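Long-range contacts in dephospho-CoA kinase (Mycobacterium paratuberculosis, PDB 6N39), which probably phosphorylates the 3'-hydroxyl group of dephospho-coenzyme A at the expense of ATP, the last step of coenzyme A biosynthesis: residues P262-K267 and A369-V374; D251-T256 and F353-V358; V358-A363 and R402-W407; D268-Q273 and P335-N340. All blocks are in the same frame, centred on the assembly; numbering follows the deposited sequence.

Interaction 1: P262-K267 and A369-V374; sequences PDFAAK and ADYLAV. With ACT (acetate ion), chain G; ACT (acetate ion), chain C.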
# COMPACT_ATOMS: atom_id res chain seq x y z
N PRO A 262 -9.44 3.99 -23.78
CA PRO A 262 -8.87 2.76 -24.38
C PRO A 262 -7.99 3.02 -25.59
O PRO A 262 -7.15 2.18 -25.92
CB PRO A 262 -10.11 1.93 -24.74
CG PRO A 262 -11.23 2.93 -24.82
CD PRO A 262 -10.91 3.97 -23.79
N ASP A 263 -8.16 4.16 -26.27
CA ASP A 263 -7.31 4.50 -27.40
C ASP A 263 -5.99 5.14 -26.99
O ASP A 263 -5.17 5.44 -27.86
CB ASP A 263 -8.07 5.43 -28.35
CG ASP A 263 -9.36 4.81 -28.88
OD1 ASP A 263 -9.35 3.61 -29.25
OD2 ASP A 263 -10.39 5.51 -28.92
N PHE A 264 -5.78 5.36 -25.69
CA PHE A 264 -4.53 5.85 -25.14
C PHE A 264 -3.65 4.64 -24.76
O PHE A 264 -4.01 3.49 -24.99
CB PHE A 264 -4.81 6.76 -23.94
CG PHE A 264 -3.63 7.59 -23.49
CD1 PHE A 264 -3.05 8.52 -24.34
CD2 PHE A 264 -3.12 7.45 -22.21
CE1 PHE A 264 -1.97 9.28 -23.92
CE2 PHE A 264 -2.04 8.21 -21.78
CZ PHE A 264 -1.46 9.13 -22.64
N ALA A 265 -2.48 4.91 -24.17
CA ALA A 265 -1.52 3.86 -23.84
C ALA A 265 -0.43 4.44 -22.97
O ALA A 265 -0.08 5.62 -23.09
CB ALA A 265 -0.92 3.23 -25.11
N ALA A 266 0.13 3.60 -22.09
CA ALA A 266 1.12 4.07 -21.14
C ALA A 266 1.97 2.90 -20.66
O ALA A 266 1.56 1.74 -20.74
CB ALA A 266 0.48 4.78 -19.94
N LYS A 267 3.16 3.23 -20.17
CA LYS A 267 3.98 2.26 -19.47
C LYS A 267 3.30 1.88 -18.15
O LYS A 267 2.68 2.73 -17.49
CB LYS A 267 5.36 2.88 -19.23
CG LYS A 267 6.49 1.94 -18.90
CD LYS A 267 7.76 2.74 -18.61
CE LYS A 267 8.84 1.88 -17.96
NZ LYS A 267 9.87 2.71 -17.28
N ALA A 369 -3.16 13.30 -27.84
CA ALA A 369 -2.83 12.56 -29.06
C ALA A 369 -1.37 12.77 -29.45
O ALA A 369 -0.67 11.81 -29.82
CB ALA A 369 -3.77 12.98 -30.19
N ASP A 370 -0.90 14.02 -29.40
CA ASP A 370 0.51 14.30 -29.68
C ASP A 370 1.41 13.47 -28.77
O ASP A 370 2.39 12.86 -29.23
CB ASP A 370 0.82 15.78 -29.48
CG ASP A 370 0.29 16.65 -30.59
OD1 ASP A 370 -0.16 16.10 -31.62
OD2 ASP A 370 0.34 17.89 -30.44
N TYR A 371 1.11 13.46 -27.47
CA TYR A 371 1.93 12.73 -26.51
C TYR A 371 1.92 11.25 -26.81
O TYR A 371 2.97 10.59 -26.78
CB TYR A 371 1.42 13.01 -25.09
CG TYR A 371 2.29 12.46 -23.98
CD1 TYR A 371 3.67 12.37 -24.13
CD2 TYR A 371 1.73 12.04 -22.78
CE1 TYR A 371 4.48 11.87 -23.11
CE2 TYR A 371 2.53 11.53 -21.75
CZ TYR A 371 3.90 11.46 -21.93
OH TYR A 371 4.71 10.96 -20.93
N LEU A 372 0.75 10.69 -27.12
CA LEU A 372 0.66 9.28 -27.46
C LEU A 372 1.51 8.95 -28.67
O LEU A 372 2.20 7.92 -28.69
CB LEU A 372 -0.80 8.89 -27.70
CG LEU A 372 -0.95 7.42 -28.11
CD1 LEU A 372 -0.46 6.51 -26.99
CD2 LEU A 372 -2.37 7.11 -28.48
N ALA A 373 1.48 9.81 -29.70
CA ALA A 373 2.27 9.53 -30.89
C ALA A 373 3.77 9.55 -30.57
O ALA A 373 4.53 8.71 -31.07
CB ALA A 373 1.94 10.52 -32.00
N VAL A 374 4.19 10.49 -29.73
CA VAL A 374 5.59 10.51 -29.31
C VAL A 374 5.94 9.21 -28.59
O VAL A 374 7.00 8.61 -28.84
CB VAL A 374 5.88 11.73 -28.42
CG1 VAL A 374 7.26 11.59 -27.80
CG2 VAL A 374 5.80 13.02 -29.22
C ACT G . 4.94 6.60 -20.26
O ACT G . 5.89 6.55 -21.11
OXT ACT G . 3.78 6.07 -20.29
CH3 ACT G . 5.23 7.46 -18.97
C ACT C . 4.21 10.39 -17.64
O ACT C . 3.56 10.38 -18.73
OXT ACT C . 4.10 9.61 -16.66
CH3 ACT C . 5.32 11.52 -17.49
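In the C-terminal GrpB-family (UPF0157) domain, a region involved in the proper folding of the full-length enzyme, Leu372 of helix 365-382 packs against Asp263, Phe264 and Ala265 in the loop that leads into the short strand 266-267. One leucine side chain makes most of the contact, each of its branches finding a different neighbour. CG stands anti to the backbone N (chi1 178°), and beyond it the two methyls part: CD1 rests against Ala265 CB at 3.8 Å, whereas CD2 comes up to the carbonyl oxygen Asp263 O at 3.3 Å. Nearer the helix, Leu372 CB lies 4.0 Å from Phe264 CE1. The leucine and phenylalanine side chains run past one another in opposite directions, which brings the CD1-CE1 side of the ring to Leu372 CB. At its far end the phenylalanine ring reaches the preceding residue of the helix, with Phe264 CZ 4.3 Å from Tyr371 CD2.

No hydrogen bond joins the two segments directly; two acetate ions, probably from the crystallisation liquor, take one donor from each. Tyr371 OH donates to O of one acetate over a short 2.5 Å, the acceptor lying in the plane of the ring at its edge. Lys267 N gives a nearly straight bond, 2.9 Å long, to OXT of the other. Around this site, Tyr371 stacks on Trp396 of helix 386-411 and meets Phe357 of helix 349-363 edge-to-face, while Ala266 pairs through its backbone with Val222 in a two-stranded antiparallel sheet.

Interaction 2: D251-T256 and F353-V358; sequences DHVGST and FALLFV. With ACT (acetate ion), chain C.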
# COMPACT_ATOMS: atom_id res chain seq x y z
N ASP A 251 -0.09 12.93 -4.44
CA ASP A 251 -0.93 12.98 -5.63
C ASP A 251 -0.52 11.93 -6.65
O ASP A 251 0.66 11.71 -6.89
CB ASP A 251 -0.86 14.35 -6.32
CG ASP A 251 -1.35 15.48 -5.43
OD1 ASP A 251 -2.56 15.80 -5.49
OD2 ASP A 251 -0.53 16.05 -4.67
N HIS A 252 -1.52 11.32 -7.28
CA HIS A 252 -1.32 10.44 -8.43
C HIS A 252 -1.06 11.31 -9.65
O HIS A 252 -1.86 12.18 -9.98
CB HIS A 252 -2.58 9.58 -8.60
CG HIS A 252 -2.51 8.55 -9.69
ND1 HIS A 252 -3.64 7.96 -10.21
CD2 HIS A 252 -1.46 8.01 -10.36
CE1 HIS A 252 -3.29 7.09 -11.14
NE2 HIS A 252 -1.98 7.10 -11.25
N VAL A 253 0.09 11.12 -10.31
CA VAL A 253 0.47 11.97 -11.43
C VAL A 253 0.88 11.08 -12.61
O VAL A 253 0.88 9.86 -12.52
CB VAL A 253 1.61 12.94 -11.06
CG1 VAL A 253 1.14 13.88 -9.94
CG2 VAL A 253 2.85 12.15 -10.61
N GLY A 254 1.25 11.72 -13.71
CA GLY A 254 1.77 10.99 -14.84
C GLY A 254 0.67 10.33 -15.66
O GLY A 254 -0.53 10.56 -15.47
N SER A 255 1.10 9.48 -16.60
CA SER A 255 0.18 8.95 -17.61
C SER A 255 -0.88 8.04 -17.00
O SER A 255 -2.00 7.98 -17.54
CB SER A 255 0.95 8.16 -18.67
OG SER A 255 1.47 9.03 -19.66
N THR A 256 -0.57 7.31 -15.93
CA THR A 256 -1.61 6.44 -15.36
C THR A 256 -2.67 7.23 -14.60
O THR A 256 -3.69 6.64 -14.25
CB THR A 256 -1.03 5.36 -14.43
OG1 THR A 256 -0.46 5.94 -13.26
CG2 THR A 256 0.03 4.50 -15.14
N PHE A 353 4.77 21.40 -12.08
CA PHE A 353 4.57 20.81 -13.40
C PHE A 353 3.99 19.41 -13.31
O PHE A 353 3.18 19.03 -14.16
CB PHE A 353 5.90 20.79 -14.17
CG PHE A 353 5.76 20.31 -15.58
CD1 PHE A 353 4.77 20.86 -16.41
CD2 PHE A 353 6.59 19.31 -16.09
CE1 PHE A 353 4.62 20.42 -17.72
CE2 PHE A 353 6.46 18.89 -17.40
CZ PHE A 353 5.47 19.44 -18.22
N ALA A 354 4.38 18.62 -12.30
CA ALA A 354 3.83 17.26 -12.21
C ALA A 354 2.30 17.28 -12.05
O ALA A 354 1.60 16.42 -12.61
CB ALA A 354 4.48 16.50 -11.04
N LEU A 355 1.77 18.26 -11.31
CA LEU A 355 0.32 18.39 -11.15
C LEU A 355 -0.32 19.00 -12.41
O LEU A 355 -1.39 18.55 -12.89
CB LEU A 355 0.04 19.26 -9.91
CG LEU A 355 0.61 18.76 -8.57
CD1 LEU A 355 0.39 19.76 -7.46
CD2 LEU A 355 -0.01 17.41 -8.15
N LEU A 356 0.35 20.02 -12.96
CA LEU A 356 -0.19 20.71 -14.13
C LEU A 356 -0.31 19.76 -15.32
O LEU A 356 -1.27 19.84 -16.08
CB LEU A 356 0.71 21.90 -14.49
CG LEU A 356 0.43 22.59 -15.83
CD1 LEU A 356 -1.00 23.13 -15.89
CD2 LEU A 356 1.44 23.74 -16.14
N PHE A 357 0.68 18.89 -15.52
CA PHE A 357 0.72 18.02 -16.69
C PHE A 357 -0.53 17.16 -16.77
O PHE A 357 -1.16 17.03 -17.83
CB PHE A 357 2.00 17.18 -16.62
CG PHE A 357 2.30 16.35 -17.85
CD1 PHE A 357 2.75 16.94 -19.02
CD2 PHE A 357 2.20 14.97 -17.80
CE1 PHE A 357 3.05 16.17 -20.13
CE2 PHE A 357 2.52 14.20 -18.90
CZ PHE A 357 2.94 14.80 -20.07
N VAL A 358 -0.94 16.60 -15.62
CA VAL A 358 -2.18 15.82 -15.57
C VAL A 358 -3.38 16.68 -15.93
O VAL A 358 -4.22 16.29 -16.76
CB VAL A 358 -2.36 15.18 -14.18
CG1 VAL A 358 -3.69 14.45 -14.12
CG2 VAL A 358 -1.21 14.23 -13.89
C ACT C . 4.21 10.39 -17.64
O ACT C . 3.56 10.38 -18.73
OXT ACT C . 4.10 9.61 -16.66
CH3 ACT C . 5.32 11.52 -17.49
O HOH W 1 2.23 14.37 -14.27
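Ala354 O, on helix 349-363, accepts a hydrogen bond of 2.7 Å from a water that in turn accepts one from Gly254 N, so a single water bridges the helix to Gly254. The same carbonyl oxygen is touched by Val253 CG1. Apolar branches pack beside this bridge. Val358 CG2 touches the backbone, 3.5 Å from Gly254 N and 3.7 Å from Val253 CA. Farther back along the strand, Leu355 CD2 meets Asp251 CG at 3.6 Å, the two side chains crossing at about a right angle; the carboxylate itself is engaged by Arg249 in a salt bridge.

The chain then turns through Gly254, whose positive phi of 79° suits a residue without a side chain and whose CA lies 3.3 Å from acetate OXT. Ser255 holds this ion twice, N donating to OXT and OG to O, the latter at 2.7 Å. Within the turn, His252 NE2 reaches Thr256 OG1 in the plane of the imidazole. A Gly-Ser turn following a sheet strand and facing a helix recalls the Gly-Ser element of the nucleotidyltransferase signature, consistent with the clan to which GrpB proteins are assigned.

Interaction 3: V358-A363 and R402-W407; sequences VDWLTA and RRAWDW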
# COMPACT_ATOMS: atom_id res chain seq x y z
N VAL A 358 -0.94 16.60 -15.62
CA VAL A 358 -2.18 15.82 -15.57
C VAL A 358 -3.38 16.68 -15.93
O VAL A 358 -4.22 16.29 -16.76
CB VAL A 358 -2.36 15.18 -14.18
CG1 VAL A 358 -3.69 14.45 -14.12
CG2 VAL A 358 -1.21 14.23 -13.89
N ASP A 359 -3.52 17.86 -15.29
CA ASP A 359 -4.72 18.65 -15.57
C ASP A 359 -4.76 19.12 -17.03
O ASP A 359 -5.83 19.11 -17.68
CB ASP A 359 -4.80 19.85 -14.62
CG ASP A 359 -5.21 19.44 -13.22
OD1 ASP A 359 -5.85 18.39 -13.10
OD2 ASP A 359 -4.90 20.16 -12.25
N TRP A 360 -3.61 19.52 -17.55
CA TRP A 360 -3.50 19.99 -18.92
C TRP A 360 -3.90 18.89 -19.90
O TRP A 360 -4.80 19.09 -20.73
CB TRP A 360 -2.07 20.48 -19.17
CG TRP A 360 -1.76 20.83 -20.59
CD1 TRP A 360 -2.40 21.76 -21.37
CD2 TRP A 360 -0.74 20.26 -21.41
NE1 TRP A 360 -1.83 21.79 -22.62
CE2 TRP A 360 -0.81 20.89 -22.67
CE3 TRP A 360 0.24 19.28 -21.20
CZ2 TRP A 360 0.05 20.57 -23.72
CZ3 TRP A 360 1.10 18.96 -22.25
CH2 TRP A 360 0.99 19.60 -23.49
N LEU A 361 -3.27 17.72 -19.80
CA LEU A 361 -3.62 16.64 -20.72
C LEU A 361 -5.06 16.18 -20.54
O LEU A 361 -5.71 15.80 -21.52
CB LEU A 361 -2.65 15.46 -20.54
CG LEU A 361 -1.24 15.66 -21.12
CD1 LEU A 361 -0.43 14.37 -21.05
CD2 LEU A 361 -1.30 16.18 -22.55
N THR A 362 -5.59 16.24 -19.32
CA THR A 362 -7.00 15.91 -19.14
C THR A 362 -7.89 16.87 -19.92
O THR A 362 -8.90 16.45 -20.49
CB THR A 362 -7.37 15.92 -17.65
OG1 THR A 362 -6.61 14.91 -16.97
CG2 THR A 362 -8.87 15.62 -17.47
N ALA A 363 -7.52 18.15 -19.98
CA ALA A 363 -8.38 19.12 -20.65
C ALA A 363 -8.18 19.19 -22.17
O ALA A 363 -9.07 19.70 -22.86
CB ALA A 363 -8.16 20.52 -20.06
N ARG A 402 6.20 24.35 -22.29
CA ARG A 402 5.76 25.68 -22.69
C ARG A 402 4.25 25.73 -22.92
O ARG A 402 3.57 26.69 -22.53
CB ARG A 402 6.53 26.15 -23.93
CG ARG A 402 8.02 26.43 -23.65
CD ARG A 402 8.74 27.00 -24.87
NE ARG A 402 8.79 26.02 -25.96
CZ ARG A 402 9.86 25.31 -26.30
NH1 ARG A 402 11.02 25.46 -25.65
NH2 ARG A 402 9.78 24.44 -27.30
N ARG A 403 3.70 24.68 -23.54
CA ARG A 403 2.28 24.70 -23.89
C ARG A 403 1.41 24.53 -22.65
O ARG A 403 0.39 25.21 -22.51
CB ARG A 403 1.98 23.60 -24.91
CG ARG A 403 2.51 23.88 -26.32
CD ARG A 403 2.85 22.56 -27.01
NE ARG A 403 1.66 21.77 -27.31
CZ ARG A 403 1.69 20.49 -27.66
NH1 ARG A 403 2.85 19.85 -27.74
NH2 ARG A 403 0.55 19.85 -27.93
N ALA A 404 1.78 23.60 -21.77
CA ALA A 404 1.06 23.42 -20.52
C ALA A 404 1.01 24.72 -19.74
O ALA A 404 -0.05 25.10 -19.22
CB ALA A 404 1.71 22.32 -19.68
N TRP A 405 2.13 25.44 -19.66
CA TRP A 405 2.10 26.68 -18.89
C TRP A 405 1.34 27.78 -19.62
O TRP A 405 0.73 28.64 -18.98
CB TRP A 405 3.51 27.11 -18.51
CG TRP A 405 3.94 26.37 -17.27
CD1 TRP A 405 4.84 25.33 -17.18
CD2 TRP A 405 3.43 26.57 -15.94
NE1 TRP A 405 4.93 24.90 -15.87
CE2 TRP A 405 4.08 25.64 -15.09
CE3 TRP A 405 2.52 27.47 -15.38
CZ2 TRP A 405 3.84 25.59 -13.72
CZ3 TRP A 405 2.27 27.40 -14.02
CH2 TRP A 405 2.93 26.47 -13.21
N ASP A 406 1.32 27.76 -20.96
CA ASP A 406 0.45 28.69 -21.69
C ASP A 406 -1.01 28.44 -21.34
O ASP A 406 -1.78 29.38 -21.10
CB ASP A 406 0.67 28.54 -23.19
CG ASP A 406 1.74 29.46 -23.73
OD1 ASP A 406 1.99 30.49 -23.08
OD2 ASP A 406 2.31 29.15 -24.80
N TRP A 407 -1.41 27.17 -21.33
CA TRP A 407 -2.77 26.81 -20.95
C TRP A 407 -3.06 27.21 -19.51
O TRP A 407 -4.15 27.69 -19.20
CB TRP A 407 -2.96 25.30 -21.14
CG TRP A 407 -4.29 24.79 -20.68
CD1 TRP A 407 -5.46 24.77 -21.40
CD2 TRP A 407 -4.60 24.23 -19.41
NE1 TRP A 407 -6.47 24.23 -20.65
CE2 TRP A 407 -5.97 23.88 -19.42
CE3 TRP A 407 -3.85 23.97 -18.25
CZ2 TRP A 407 -6.60 23.30 -18.31
CZ3 TRP A 407 -4.48 23.39 -17.16
CH2 TRP A 407 -5.84 23.07 -17.20
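The short helical segments 358-363 and 402-407 cross almost perpendicularly, at 81°, with axes 9.8 Å apart at closest approach and Trp360 and Ala404 as the nearest pair of CA atoms. This is orthogonal helix packing in the all-helical part of the GrpB domain, and two tryptophans, one from each helix, fill the crossing. Trp360, its CG anti to the backbone N (chi1 173°), lays one face of its indole on the backbone of the partner helix: Ala404 CA sits over the five-membered ring, 3.7 Å from its centroid, in a CH-pi contact, and Ala404 CB touches CD2. Leu361 CD2 takes the opposite face.

Trp407 answers from the other helix. Its six-membered ring receives Trp360 CA over the face, 4.1 Å from the centroid, while Trp407 CB lies 3.6 Å from Trp360 CD1. The indoles meet obliquely, their five-membered rings inclined at 53°. At the outer end of Trp360, CZ2 rests against Arg403 CB and over one face of the Arg403 guanidinium, toward its rim, with the two flat groups almost perpendicular. Salt bridges to Asp399 and Asp370 hold that guanidinium. Asp359 turns its carboxylate away, toward Trp413 NE1, although its backbone O still borders Trp407 CH2. At the last turn of helix 349-363, Ala363 CB closes against Trp407 CZ2 at 3.6 Å.

Interaction 4: D268-Q273 and P335-N340; sequences DVIDIQ and PGRPTN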
# COMPACT_ATOMS: atom_id res chain seq x y z
N ASP A 268 3.37 0.61 -17.76
CA ASP A 268 2.64 0.16 -16.56
C ASP A 268 3.47 0.40 -15.30
O ASP A 268 3.95 -0.51 -14.62
CB ASP A 268 2.21 -1.30 -16.69
CG ASP A 268 1.11 -1.69 -15.67
OD1 ASP A 268 0.95 -0.99 -14.65
OD2 ASP A 268 0.41 -2.69 -15.89
N VAL A 269 3.61 1.67 -14.97
CA VAL A 269 4.23 2.08 -13.72
C VAL A 269 3.44 3.27 -13.19
O VAL A 269 3.09 4.18 -13.95
CB VAL A 269 5.73 2.41 -13.90
CG1 VAL A 269 5.92 3.33 -15.08
CG2 VAL A 269 6.32 3.01 -12.62
N ILE A 270 3.09 3.23 -11.91
CA ILE A 270 2.28 4.29 -11.32
C ILE A 270 3.20 5.36 -10.75
O ILE A 270 4.09 5.06 -9.95
CB ILE A 270 1.35 3.71 -10.24
CG1 ILE A 270 0.26 2.86 -10.91
CG2 ILE A 270 0.74 4.83 -9.38
CD1 ILE A 270 -0.74 2.25 -9.94
N ASP A 271 2.99 6.62 -11.15
CA ASP A 271 3.77 7.73 -10.59
C ASP A 271 2.98 8.45 -9.52
O ASP A 271 1.80 8.80 -9.73
CB ASP A 271 4.19 8.73 -11.67
CG ASP A 271 5.17 8.13 -12.65
OD1 ASP A 271 4.73 7.45 -13.58
OD2 ASP A 271 6.38 8.36 -12.46
N ILE A 272 3.64 8.72 -8.40
CA ILE A 272 3.10 9.45 -7.26
C ILE A 272 4.04 10.61 -6.94
O ILE A 272 5.26 10.44 -6.98
CB ILE A 272 2.97 8.56 -6.01
CG1 ILE A 272 2.19 7.28 -6.32
CG2 ILE A 272 2.35 9.37 -4.87
CD1 ILE A 272 0.72 7.53 -6.73
N GLN A 273 3.49 11.76 -6.58
CA GLN A 273 4.32 12.84 -6.06
C GLN A 273 3.96 13.11 -4.60
O GLN A 273 2.79 13.35 -4.28
CB GLN A 273 4.15 14.13 -6.88
CG GLN A 273 4.99 15.28 -6.32
CD GLN A 273 4.92 16.52 -7.17
OE1 GLN A 273 5.82 16.79 -7.97
NE2 GLN A 273 3.83 17.30 -7.01
N PRO A 335 7.61 -6.34 -7.25
CA PRO A 335 7.47 -6.53 -8.70
C PRO A 335 6.03 -6.65 -9.17
O PRO A 335 5.79 -6.51 -10.37
CB PRO A 335 8.25 -7.83 -8.97
CG PRO A 335 8.22 -8.57 -7.66
CD PRO A 335 8.25 -7.50 -6.59
N GLY A 336 5.08 -6.88 -8.28
CA GLY A 336 3.68 -6.87 -8.68
C GLY A 336 3.07 -5.49 -8.88
O GLY A 336 1.95 -5.41 -9.37
N ARG A 337 3.75 -4.40 -8.51
CA ARG A 337 3.18 -3.06 -8.66
C ARG A 337 4.31 -2.03 -8.77
O ARG A 337 4.54 -1.22 -7.86
CB ARG A 337 2.26 -2.74 -7.49
CG ARG A 337 1.54 -1.36 -7.56
CD ARG A 337 0.78 -1.14 -8.88
NE ARG A 337 1.67 -0.71 -9.96
CZ ARG A 337 1.39 -0.85 -11.25
NH1 ARG A 337 0.24 -1.41 -11.63
NH2 ARG A 337 2.26 -0.46 -12.17
N PRO A 338 5.02 -2.01 -9.90
CA PRO A 338 6.01 -0.95 -10.11
C PRO A 338 5.39 0.43 -9.91
O PRO A 338 4.30 0.72 -10.40
CB PRO A 338 6.46 -1.18 -11.56
CG PRO A 338 6.23 -2.66 -11.79
CD PRO A 338 4.96 -2.96 -11.03
N THR A 339 6.13 1.27 -9.19
CA THR A 339 5.67 2.57 -8.71
C THR A 339 6.87 3.49 -8.59
O THR A 339 7.87 3.11 -7.98
CB THR A 339 5.01 2.46 -7.32
OG1 THR A 339 4.05 1.39 -7.29
CG2 THR A 339 4.34 3.76 -6.91
N ASN A 340 6.77 4.71 -9.12
CA ASN A 340 7.75 5.76 -8.87
C ASN A 340 7.17 6.75 -7.86
O ASN A 340 6.02 7.16 -7.98
CB ASN A 340 8.11 6.52 -10.15
CG ASN A 340 8.80 5.67 -11.15
OD1 ASN A 340 9.60 4.80 -10.80
ND2 ASN A 340 8.52 5.92 -12.43
O HOH W 2 -1.86 -2.73 -13.58
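Pro338 O accepts from three donors: Ile270 N reaches it across the contact with a nearly straight bond of 3.2 Å, and Arg337 adds NE and NH2 from its own segment, NH2 lying in the carbonyl plane on a lone pair. The guanidinium is thus fixed in rotation, and Ile270 CG1 lies over the centre of one face, 3.8 Å above the plane. The outer end of the Arg337 guanidinium grips Asp268 OD1 with both NH1 and NH2, the latter at 2.9 Å, in a salt bridge whose oxygen also accepts from Trp228 NE1; NH1 is shared with Gln231 OE1.

From here the segments run into the parallel pairing of strands 270-276 and 339-345, the central pair of the four-stranded mixed sheet. Ile270 O accepts from Asn340 N at 2.8 Å, and Ile272 N returns to Asn340 O. Ile270 and Thr339 lie on one face of that sheet, buried toward helix 228-243, where Ile272 CG1 also approaches Thr339 CG2.

The other face is polar and less enclosed. Asp271 and Asn340 lie side by side, pointing the same way; Asn340 ND2 meets Asp271 OD2 at 3.2 Å from above the carboxylate plane, and His342 NE2 binds the same oxygen. Val269 CG2 lies 3.7 Å from that ND2. At the solvent side of the salt bridge, a water lies 3.2 Å from Asp268 OD2 and makes a weak link to Arg337 NH1.

How the interactions relate
All four contacts lie in the UPF0157 region, and their chemistry follows their place in it. Interaction 4 is a sheet pairing built on backbone bonds and a salt bridge; the other three have no direct hydrogen bond between their segments. Interaction 2 is coupled to it, since strands 249-253 and 270-276 are neighbours in one sheet, and shares helix 349-363, including Val358, with interaction 3, the aromatic crossing of two helices. Interaction 1 is largely buried, whereas the others are partly so. It meets interaction 2 at the acetate held by Ser255 and Tyr371, and interaction 3 through the Asp370-Arg403 salt bridge. Interactions 3 and 4 do not touch.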